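Local atomic coordinates of 2-hydroxyisobutyryl-CoA synthetase (PDB entry 6HDY), a protein that belongs to the AMP-binding (ANL) superfamily of enzymes, pairing a large N-terminal part with a small C-terminal domain. Residues L51-Q56 with T328-T333; V166-V171 with A217-P222; K245-S250 with Y268-Y273. One frame throughout, in Å; residues are numbered along the deposited sequence.

Contact 1 (L51-Q56 with T328-T333)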
loop_
_atom_site.group_PDB
_atom_site.type_symbol
_atom_site.label_atom_id
_atom_site.label_comp_id
_atom_site.label_asym_id
_atom_site.label_seq_id
_atom_site.Cartn_x
_atom_site.Cartn_y
_atom_site.Cartn_z
ATOM N N LEU A 51 11.406 -26.110 22.865
ATOM C CA LEU A 51 10.621 -27.327 23.093
ATOM C C LEU A 51 9.490 -27.034 24.080
ATOM O O LEU A 51 8.371 -27.509 23.874
ATOM C CB LEU A 51 11.529 -28.470 23.604
ATOM C CG LEU A 51 10.850 -29.727 24.203
ATOM C CD1 LEU A 51 10.001 -30.465 23.152
ATOM C CD2 LEU A 51 11.875 -30.653 24.863
ATOM N N GLY A 52 9.798 -26.250 25.123
ATOM C CA GLY A 52 8.841 -25.810 26.133
ATOM C C GLY A 52 7.720 -25.009 25.502
ATOM O O GLY A 52 6.540 -25.274 25.750
ATOM N N ARG A 53 8.091 -24.064 24.625
ATOM C CA ARG A 53 7.143 -23.223 23.887
ATOM C C ARG A 53 6.306 -24.061 22.911
ATOM O O ARG A 53 5.108 -23.827 22.765
ATOM C CB ARG A 53 7.892 -22.115 23.115
ATOM C CG ARG A 53 6.962 -21.198 22.276
ATOM C CD ARG A 53 5.831 -20.526 23.066
ATOM N NE ARG A 53 6.330 -19.834 24.255
ATOM C CZ ARG A 53 6.884 -18.628 24.234
ATOM N NH1 ARG A 53 6.965 -17.944 23.094
ATOM N NH2 ARG A 53 7.339 -18.085 25.350
ATOM N N LEU A 54 6.968 -25.007 22.230
ATOM C CA LEU A 54 6.407 -25.936 21.250
ATOM C C LEU A 54 5.258 -26.704 21.882
ATOM O O LEU A 54 4.216 -26.864 21.255
ATOM C CB LEU A 54 7.527 -26.892 20.781
ATOM C CG LEU A 54 7.916 -26.958 19.295
ATOM C CD1 LEU A 54 7.488 -25.749 18.482
ATOM C CD2 LEU A 54 9.388 -27.275 19.116
ATOM N N GLN A 55 5.416 -27.092 23.151
ATOM C CA GLN A 55 4.403 -27.793 23.936
ATOM C C GLN A 55 3.198 -26.875 24.195
ATOM O O GLN A 55 2.053 -27.294 24.001
ATOM C CB GLN A 55 5.003 -28.304 25.257
ATOM C CG GLN A 55 6.047 -29.404 25.043
ATOM C CD GLN A 55 6.916 -29.628 26.259
ATOM O OE1 GLN A 55 7.412 -28.689 26.889
ATOM N NE2 GLN A 55 7.141 -30.885 26.601
ATOM N N GLN A 56 3.474 -25.605 24.582
ATOM C CA GLN A 56 2.469 -24.570 24.826
ATOM C C GLN A 56 1.650 -24.327 23.545
ATOM O O GLN A 56 0.432 -24.362 23.604
ATOM C CB GLN A 56 3.130 -23.247 25.274
ATOM C CG GLN A 56 3.768 -23.236 26.644
ATOM C CD GLN A 56 4.300 -21.862 27.013
ATOM O OE1 GLN A 56 5.501 -21.581 26.857
ATOM N NE2 GLN A 56 3.429 -20.990 27.558
ATOM N N THR A 328 7.584 -23.491 12.228
ATOM C CA THR A 328 6.609 -23.432 13.316
ATOM C C THR A 328 6.674 -22.083 14.038
ATOM O O THR A 328 7.747 -21.680 14.494
ATOM C CB THR A 328 6.750 -24.629 14.291
ATOM O OG1 THR A 328 6.615 -25.864 13.574
ATOM C CG2 THR A 328 5.726 -24.575 15.426
ATOM N N HIS A 329 5.506 -21.406 14.150
ATOM C CA HIS A 329 5.324 -20.167 14.906
ATOM C C HIS A 329 5.474 -20.426 16.395
ATOM O O HIS A 329 4.821 -21.331 16.938
ATOM C CB HIS A 329 3.900 -19.556 14.683
ATOM C CG HIS A 329 3.750 -18.823 13.382
ATOM N ND1 HIS A 329 2.790 -19.188 12.451
ATOM C CD2 HIS A 329 4.424 -17.746 12.917
ATOM C CE1 HIS A 329 2.922 -18.335 11.448
ATOM N NE2 HIS A 329 3.901 -17.457 11.680
ATOM N N LEU A 330 6.277 -19.591 17.081
ATOM C CA LEU A 330 6.374 -19.716 18.552
ATOM C C LEU A 330 5.669 -18.549 19.290
ATOM O O LEU A 330 5.487 -18.602 20.506
ATOM C CB LEU A 330 7.848 -19.839 19.003
ATOM C CG LEU A 330 8.684 -20.969 18.397
ATOM C CD1 LEU A 330 10.085 -20.936 18.940
ATOM C CD2 LEU A 330 8.052 -22.317 18.655
ATOM N N GLU A 331 5.253 -17.508 18.549
ATOM C CA GLU A 331 4.667 -16.289 19.099
ATOM C C GLU A 331 3.442 -15.800 18.326
ATOM O O GLU A 331 3.303 -14.591 18.091
ATOM C CB GLU A 331 5.745 -15.184 19.177
ATOM C CG GLU A 331 6.872 -15.458 20.169
ATOM C CD GLU A 331 7.864 -14.335 20.402
ATOM O OE1 GLU A 331 7.950 -13.414 19.561
ATOM O OE2 GLU A 331 8.556 -14.374 21.440
ATOM N N ARG A 332 2.536 -16.728 17.934
ATOM C CA ARG A 332 1.305 -16.376 17.209
ATOM C C ARG A 332 0.084 -17.121 17.704
ATOM O O ARG A 332 0.124 -18.337 17.884
ATOM C CB ARG A 332 1.473 -16.539 15.680
ATOM C CG ARG A 332 2.235 -15.382 15.038
ATOM C CD ARG A 332 2.044 -15.281 13.547
ATOM N NE ARG A 332 0.646 -15.072 13.128
ATOM C CZ ARG A 332 0.264 -14.961 11.861
ATOM N NH1 ARG A 332 1.160 -15.026 10.881
ATOM N NH2 ARG A 332 -1.019 -14.784 11.562
ATOM N N THR A 333 -1.011 -16.383 17.926
ATOM C CA THR A 333 -2.284 -16.948 18.376
ATOM C C THR A 333 -3.295 -17.064 17.227
ATOM O O THR A 333 -4.226 -17.854 17.325
ATOM C CB THR A 333 -2.849 -16.123 19.542
ATOM O OG1 THR A 333 -2.928 -14.751 19.143
ATOM C CG2 THR A 333 -2.027 -16.268 20.829
HETATM O O HOH W 1 7.761 -15.353 23.729
#
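Arg-53 reaches from helix 43-64 to the backbone of Leu-330, just past the end of strand 322-329, so that the helix packs against the C-terminal end of a strand in the middle of an antiparallel sheet in this AMP-binding fold. The two side chains slant past each other, CG of Arg-53 lying 3.7 Å from CB of Leu-330. Arginine suits the place because its stem is apolar where it meets leucine while its tip can serve a buried carbonyl. CG stands anti to the backbone N (chi1 179°), and bends at the next two torsions bring the chain round beside Leu-330 O. There NH1 donates to Leu-330 O at 3.1 Å, nearly straight at 161°, with the donor above the carbonyl plane and the oxygen in the guanidinium plane. NE gives a second bond, 3.2 Å long, to OE1 of Gln-56 farther along the helix. These two edge bonds fix the rotation of the guanidinium, which also makes a cation-pi contact with Trp-15.

The carboxylate of Glu-331 is nearly coplanar with the guanidinium (22°), yet NH1 of Arg-53 and OE2 of Glu-331 stay 4.2 Å apart, too far for a salt bridge. A water fills the step, accepting from Arg-53 NH1 at 2.8 Å and donating to Glu-331 OE2 at 2.6 Å. Glu-331 has further partners in Arg-38 and Tyr-21.

On the apolar side of the contact, Leu-54 meets Thr-328 at about a right angle. Threonine offers both kinds of surface: OG1 bonds Arg-339 N, while CG2 rests 3.7 Å from Leu-54 CD1. That same CD1 methyl presses tightly on Leu-330 CD2, at 3.5 Å.

Contact 2 (V166-V171 with A217-P222); sequences VCVAAV and AFYGTP
The side chain of Tyr-219 meets Cys-167, Val-168 and Ala-170 one after another. CB sits 4.0 Å from Cys-167 O. CG is anti to the backbone N (chi1 171°), which starts the ring off beside the neighbouring segment. CD2 then touches Val-168 CG1 at 3.8 Å, the two side chains slanting past each other, and CE2 meets Ala-170 CB at 3.8 Å. The small alanine leaves room for the ring, which Ala-181 of helix 176-187 and Phe-248 also pack against. At the tip, OH is hydrogen-bonded to OG of Ser-250, beside the bound ligands.

Strands 165-168 and 217-220 are parallel neighbours inside the five-stranded parallel sheet of the AMP-binding fold. Between 166-171 and 217-222 run three backbone bonds, each of 2.8 Å: Cys-167 N to Ala-217 O, Tyr-219 N to Cys-167 O and Ala-169 N to Tyr-219 O. Phe-218 points to the face away from Tyr-219, toward helix 222-234, and its CE2 lies 3.6 Å from Ala-169 CB. Cys-167 SG stands obliquely to the same ring, 5.3 Å from its centroid.

Past the paired residues, Gly-220 fits because a CB there would come within 3.0 Å of Ala-169 O. A water joins the segments where they diverge, donating to Ala-169 O and accepting from Thr-221 N. Thr-221 is the N-cap of helix 222-234, its OG1 bonded to Tyr-224 N.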
loop_
_atom_site.group_PDB
_atom_site.type_symbol
_atom_site.label_atom_id
_atom_site.label_comp_id
_atom_site.label_asym_id
_atom_site.label_seq_id
_atom_site.Cartn_x
_atom_site.Cartn_y
_atom_site.Cartn_z
ATOM N N VAL A 166 13.466 4.620 6.213
ATOM C CA VAL A 166 13.349 3.286 5.625
ATOM C C VAL A 166 12.371 3.335 4.472
ATOM O O VAL A 166 11.181 3.560 4.695
ATOM C CB VAL A 166 12.946 2.207 6.668
ATOM C CG1 VAL A 166 12.833 0.822 6.013
ATOM C CG2 VAL A 166 13.929 2.176 7.833
ATOM N N CYS A 167 12.867 3.122 3.243
ATOM C CA CYS A 167 11.990 3.090 2.092
ATOM C C CYS A 167 11.435 1.693 1.898
ATOM O O CYS A 167 12.201 0.781 1.593
ATOM C CB CYS A 167 12.691 3.585 0.834
ATOM S SG CYS A 167 11.601 3.679 -0.608
ATOM N N VAL A 168 10.103 1.517 2.060
ATOM C CA VAL A 168 9.434 0.222 1.815
ATOM C C VAL A 168 8.838 0.296 0.414
ATOM O O VAL A 168 7.812 0.936 0.191
ATOM C CB VAL A 168 8.413 -0.181 2.925
ATOM C CG1 VAL A 168 7.823 -1.563 2.651
ATOM C CG2 VAL A 168 9.095 -0.175 4.289
ATOM N N ALA A 169 9.546 -0.300 -0.546
ATOM C CA ALA A 169 9.169 -0.255 -1.952
ATOM C C ALA A 169 8.753 -1.620 -2.526
ATOM O O ALA A 169 9.367 -2.141 -3.456
ATOM C CB ALA A 169 10.292 0.386 -2.768
ATOM N N ALA A 170 7.713 -2.199 -1.937
ATOM C CA ALA A 170 7.041 -3.422 -2.391
ATOM C C ALA A 170 5.554 -3.073 -2.326
ATOM O O ALA A 170 5.184 -2.150 -1.591
ATOM C CB ALA A 170 7.380 -4.603 -1.490
ATOM N N VAL A 171 4.725 -3.732 -3.146
ATOM C CA VAL A 171 3.293 -3.476 -3.265
ATOM C C VAL A 171 2.572 -3.660 -1.912
ATOM O O VAL A 171 2.807 -4.631 -1.202
ATOM C CB VAL A 171 2.628 -4.276 -4.444
ATOM C CG1 VAL A 171 2.775 -5.787 -4.268
ATOM C CG2 VAL A 171 1.155 -3.902 -4.630
ATOM N N ALA A 217 17.894 2.988 4.528
ATOM C CA ALA A 217 17.536 1.617 4.194
ATOM C C ALA A 217 16.434 1.497 3.147
ATOM O O ALA A 217 15.587 2.380 3.013
ATOM C CB ALA A 217 17.185 0.830 5.452
ATOM N N PHE A 218 16.496 0.411 2.362
ATOM C CA PHE A 218 15.542 0.117 1.287
ATOM C C PHE A 218 15.060 -1.291 1.427
ATOM O O PHE A 218 15.880 -2.184 1.606
ATOM C CB PHE A 218 16.207 0.257 -0.097
ATOM C CG PHE A 218 15.328 -0.080 -1.287
ATOM C CD1 PHE A 218 15.229 -1.386 -1.754
ATOM C CD2 PHE A 218 14.635 0.917 -1.961
ATOM C CE1 PHE A 218 14.430 -1.689 -2.847
ATOM C CE2 PHE A 218 13.856 0.615 -3.071
ATOM C CZ PHE A 218 13.749 -0.686 -3.499
ATOM N N TYR A 219 13.741 -1.504 1.262
ATOM C CA TYR A 219 13.146 -2.830 1.244
ATOM C C TYR A 219 12.378 -3.063 -0.051
ATOM O O TYR A 219 11.593 -2.203 -0.474
ATOM C CB TYR A 219 12.210 -3.077 2.467
ATOM C CG TYR A 219 11.427 -4.375 2.342
ATOM C CD1 TYR A 219 11.978 -5.588 2.750
ATOM C CD2 TYR A 219 10.172 -4.400 1.741
ATOM C CE1 TYR A 219 11.278 -6.787 2.604
ATOM C CE2 TYR A 219 9.475 -5.595 1.564
ATOM C CZ TYR A 219 10.029 -6.783 2.002
ATOM O OH TYR A 219 9.351 -7.950 1.776
ATOM N N GLY A 220 12.532 -4.271 -0.603
ATOM C CA GLY A 220 11.753 -4.758 -1.734
ATOM C C GLY A 220 12.255 -6.108 -2.184
ATOM O O GLY A 220 12.858 -6.829 -1.387
ATOM N N THR A 221 12.061 -6.433 -3.477
ATOM C CA THR A 221 12.593 -7.677 -4.068
ATOM C C THR A 221 13.960 -7.402 -4.682
ATOM O O THR A 221 14.196 -6.267 -5.133
ATOM C CB THR A 221 11.659 -8.309 -5.131
ATOM O OG1 THR A 221 11.520 -7.428 -6.256
ATOM C CG2 THR A 221 10.289 -8.760 -4.560
ATOM N N PRO A 222 14.875 -8.411 -4.733
ATOM C CA PRO A 222 16.178 -8.181 -5.394
ATOM C C PRO A 222 16.024 -7.752 -6.853
ATOM O O PRO A 222 16.831 -6.965 -7.325
ATOM C CB PRO A 222 16.902 -9.528 -5.259
ATOM C CG PRO A 222 16.151 -10.285 -4.203
ATOM C CD PRO A 222 14.745 -9.809 -4.271
HETATM O O HOH W 2 9.812 -4.727 -4.504
#

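Contact 3 (K245-S250 with Y268-Y273). With 3HL ((3S)-3-hydroxybutanoic acid), chain B; 8LQ ([[(2~{R},3~{S},4~{R},5~{R})-5-(6-aminopurin-9-yl)-3,4-bis(oxidanyl)oxolan-2-yl]methoxy-oxidanyl-phosphoryl] (3~{S})-3-oxidanylbutanoate), chain C.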
loop_
_atom_site.group_PDB
_atom_site.type_symbol
_atom_site.label_atom_id
_atom_site.label_comp_id
_atom_site.label_asym_id
_atom_site.label_seq_id
_atom_site.Cartn_x
_atom_site.Cartn_y
_atom_site.Cartn_z
ATOM N N LYS A 245 22.661 2.827 3.142
ATOM C CA LYS A 245 23.669 2.065 3.889
ATOM C C LYS A 245 23.359 0.595 3.611
ATOM O O LYS A 245 24.254 -0.260 3.611
ATOM C CB LYS A 245 23.619 2.361 5.399
ATOM C CG LYS A 245 23.828 3.849 5.776
ATOM C CD LYS A 245 25.268 4.365 5.530
ATOM C CE LYS A 245 25.394 5.871 5.659
ATOM N NZ LYS A 245 24.946 6.593 4.435
ATOM N N CYS A 246 22.075 0.305 3.363
ATOM C CA CYS A 246 21.658 -1.052 3.077
ATOM C C CYS A 246 20.344 -1.137 2.335
ATOM O O CYS A 246 19.563 -0.185 2.284
ATOM C CB CYS A 246 21.642 -1.914 4.340
ATOM S SG CYS A 246 20.090 -1.858 5.266
ATOM N N LEU A 247 20.149 -2.311 1.729
ATOM C CA LEU A 247 18.964 -2.753 1.017
ATOM C C LEU A 247 18.723 -4.154 1.575
ATOM O O LEU A 247 19.674 -4.924 1.689
ATOM C CB LEU A 247 19.204 -2.812 -0.506
ATOM C CG LEU A 247 19.579 -1.500 -1.196
ATOM C CD1 LEU A 247 21.099 -1.407 -1.376
ATOM C CD2 LEU A 247 18.887 -1.382 -2.559
ATOM N N PHE A 248 17.495 -4.454 1.995
ATOM C CA PHE A 248 17.163 -5.764 2.555
ATOM C C PHE A 248 15.985 -6.327 1.807
ATOM O O PHE A 248 15.039 -5.609 1.537
ATOM C CB PHE A 248 17.008 -5.751 4.080
ATOM C CG PHE A 248 15.796 -5.068 4.678
ATOM C CD1 PHE A 248 15.732 -3.681 4.764
ATOM C CD2 PHE A 248 14.792 -5.815 5.299
ATOM C CE1 PHE A 248 14.638 -3.054 5.377
ATOM C CE2 PHE A 248 13.703 -5.188 5.915
ATOM C CZ PHE A 248 13.621 -3.815 5.923
ATOM N N PHE A 249 16.107 -7.559 1.356
ATOM C CA PHE A 249 15.137 -8.147 0.439
ATOM C C PHE A 249 14.569 -9.466 0.888
ATOM O O PHE A 249 15.248 -10.276 1.538
ATOM C CB PHE A 249 15.809 -8.384 -0.962
ATOM C CG PHE A 249 16.606 -7.253 -1.594
ATOM C CD1 PHE A 249 15.988 -6.056 -1.955
ATOM C CD2 PHE A 249 17.962 -7.417 -1.898
ATOM C CE1 PHE A 249 16.720 -5.030 -2.560
ATOM C CE2 PHE A 249 18.692 -6.384 -2.503
ATOM C CZ PHE A 249 18.065 -5.209 -2.848
ATOM N N SER A 250 13.348 -9.717 0.419
ATOM C CA SER A 250 12.627 -10.976 0.583
ATOM C C SER A 250 11.732 -11.175 -0.639
ATOM O O SER A 250 11.548 -10.243 -1.432
ATOM C CB SER A 250 11.817 -10.971 1.877
ATOM O OG SER A 250 10.623 -10.235 1.710
ATOM N N TYR A 268 24.435 0.493 -5.924
ATOM C CA TYR A 268 23.996 1.388 -4.851
ATOM C C TYR A 268 25.088 1.829 -3.876
ATOM O O TYR A 268 24.872 2.780 -3.128
ATOM C CB TYR A 268 22.831 0.748 -4.077
ATOM C CG TYR A 268 21.556 0.639 -4.882
ATOM C CD1 TYR A 268 20.678 1.715 -4.982
ATOM C CD2 TYR A 268 21.207 -0.553 -5.514
ATOM C CE1 TYR A 268 19.487 1.612 -5.704
ATOM C CE2 TYR A 268 20.011 -0.673 -6.224
ATOM C CZ TYR A 268 19.160 0.415 -6.326
ATOM O OH TYR A 268 17.996 0.303 -7.047
ATOM N N GLY A 269 26.227 1.137 -3.880
ATOM C CA GLY A 269 27.338 1.397 -2.961
ATOM C C GLY A 269 26.907 1.163 -1.525
ATOM O O GLY A 269 27.234 1.950 -0.636
ATOM N N ALA A 270 26.105 0.110 -1.306
ATOM C CA ALA A 270 25.520 -0.219 -0.005
ATOM C C ALA A 270 25.597 -1.715 0.244
ATOM O O ALA A 270 25.996 -2.447 -0.658
ATOM C CB ALA A 270 24.061 0.248 0.028
ATOM N N LYS A 271 25.245 -2.173 1.460
ATOM C CA LYS A 271 25.220 -3.600 1.810
ATOM C C LYS A 271 23.856 -4.182 1.472
ATOM O O LYS A 271 22.856 -3.475 1.550
ATOM C CB LYS A 271 25.518 -3.817 3.301
ATOM C CG LYS A 271 27.004 -3.729 3.625
ATOM C CD LYS A 271 27.303 -4.064 5.073
ATOM C CE LYS A 271 27.589 -5.523 5.307
ATOM N NZ LYS A 271 28.500 -5.701 6.463
ATOM N N VAL A 272 23.823 -5.471 1.092
ATOM C CA VAL A 272 22.592 -6.176 0.765
ATOM C C VAL A 272 22.341 -7.230 1.838
ATOM O O VAL A 272 23.268 -7.915 2.243
ATOM C CB VAL A 272 22.612 -6.763 -0.681
ATOM C CG1 VAL A 272 21.556 -7.856 -0.859
ATOM C CG2 VAL A 272 22.413 -5.662 -1.720
ATOM N N TYR A 273 21.095 -7.326 2.334
ATOM C CA TYR A 273 20.729 -8.344 3.314
ATOM C C TYR A 273 19.638 -9.211 2.783
ATOM O O TYR A 273 18.731 -8.706 2.128
ATOM C CB TYR A 273 20.328 -7.725 4.654
ATOM C CG TYR A 273 21.474 -6.974 5.283
ATOM C CD1 TYR A 273 22.667 -7.625 5.603
ATOM C CD2 TYR A 273 21.419 -5.595 5.449
ATOM C CE1 TYR A 273 23.745 -6.932 6.145
ATOM C CE2 TYR A 273 22.480 -4.895 6.021
ATOM C CZ TYR A 273 23.636 -5.570 6.380
ATOM O OH TYR A 273 24.696 -4.884 6.907
HETATM C CA 3HL B . 7.350 -13.552 1.155
HETATM C CB 3HL B . 6.102 -13.291 2.028
HETATM O OG1 3HL B . 6.413 -12.827 3.337
HETATM C CG2 3HL B . 5.199 -12.264 1.414
HETATM C C 3HL B . 8.581 -13.183 1.946
HETATM O OA 3HL B . 8.772 -12.010 2.237
HETATM O OB 3HL B . 9.289 -14.227 2.446
HETATM N N9 8LQ C . 11.196 -16.668 -1.100
HETATM C C8 8LQ C . 10.815 -15.714 -0.235
HETATM N N7 8LQ C . 11.901 -15.148 0.281
HETATM C C5 8LQ C . 12.971 -15.766 -0.247
HETATM C C6 8LQ C . 14.304 -15.576 -0.130
HETATM N N6 8LQ C . 14.735 -14.642 0.703
HETATM N N1 8LQ C . 15.191 -16.332 -0.805
HETATM C C2 8LQ C . 14.751 -17.321 -1.687
HETATM N N3 8LQ C . 13.379 -17.450 -1.848
HETATM C C4 8LQ C . 12.525 -16.703 -1.109
HETATM C CAA 8LQ C . 6.232 -12.271 2.497
HETATM C CAZ 8LQ C . 7.744 -12.458 2.206
HETATM O OAE 8LQ C . 8.160 -11.526 1.211
HETATM C CAL 8LQ C . 8.079 -13.880 1.716
HETATM C CAS 8LQ C . 7.242 -14.242 0.482
HETATM O OAC 8LQ C . 7.556 -13.806 -0.622
HETATM O OAQ 8LQ C . 6.110 -14.994 0.736
HETATM P PBC 8LQ C . 5.269 -15.718 -0.416
HETATM O OAH 8LQ C . 4.693 -14.529 -1.296
HETATM O OAD 8LQ C . 4.216 -16.609 0.101
HETATM O "O5'" 8LQ C . 6.343 -16.559 -1.212
HETATM C "C5'" 8LQ C . 7.153 -17.450 -0.449
HETATM C "C4'" 8LQ C . 8.140 -18.138 -1.357
HETATM O "O4'" 8LQ C . 8.977 -17.140 -2.001
HETATM C "C3'" 8LQ C . 9.043 -18.920 -0.503
HETATM O "O3'" 8LQ C . 8.471 -20.231 -0.231
HETATM C "C2'" 8LQ C . 10.289 -18.992 -1.388
HETATM O "O2'" 8LQ C . 10.105 -19.945 -2.509
HETATM C "C1'" 8LQ C . 10.341 -17.581 -1.928
HETATM O O HOH W 3 24.486 -1.986 6.345
#
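Lys-245 O is held by two partners: Lys-271 N, 3.0 Å away and above the carbonyl plane, and a water that donates to it at 3.2 Å. The water also lies 3.0 Å from Tyr-273 OH, linking the tyrosine tip to the residue just before the neighbouring strand. Beyond this, bonds from Leu-247 N to Lys-271 O, Tyr-273 N to Leu-247 O and Phe-249 N to Tyr-273 O continue the parallel ladder.

Leu-247 and Tyr-268 cross at about a right angle. CD2 of the leucine stands over the centre of the tyrosine ring, 3.9 Å from its centroid and 12° off the normal, a CH-pi contact. The other branch, CD1, meets Ala-270 CB at 3.7 Å, so the forked leucine fills the angle between ring and methyl. On the same side, Phe-249 CE2 touches Val-272 CG1 at 3.6 Å.

Cys-246 faces the other way, with CB 3.5 Å from Tyr-273 CE2. Its SG lies between the backbone N and the carbonyl carbon (chi1 88°) and sits at the edge of the Tyr-273 ring, in its plane.

Ser-250 follows the first strand directly, its OG close to OA of 3HL and OAE of 8LQ, ligands that overlap in space. Strand 246-249, helix 258-268, which the chain leaves at Gly-269 with positive phi, and strand 271-274 form a beta-alpha-beta crossover at the edge of the parallel sheet, with the ligand pocket at the C-terminal end of its first strand.

In the fold
Following the chain from the N terminus, helix 43-64 supplies the first half of contact 1, whose loop closes at the end of strand 322-329 and the turn after it. Contacts 2 and 3 are both nested inside that loop and follow one another in series: 166-171 with 217-222 closes before 245-250 with 268-273 opens. These two share one parallel sheet, where strands 217-220 and 246-249 are neighbours, and their centres are 10 Å apart. Contact 1 stands away from them, its nearest atoms about 14 Å from either, and ties helix 43-64 to a separate antiparallel sheet. Contacts 2 and 3 both bring residues to the ligand pocket.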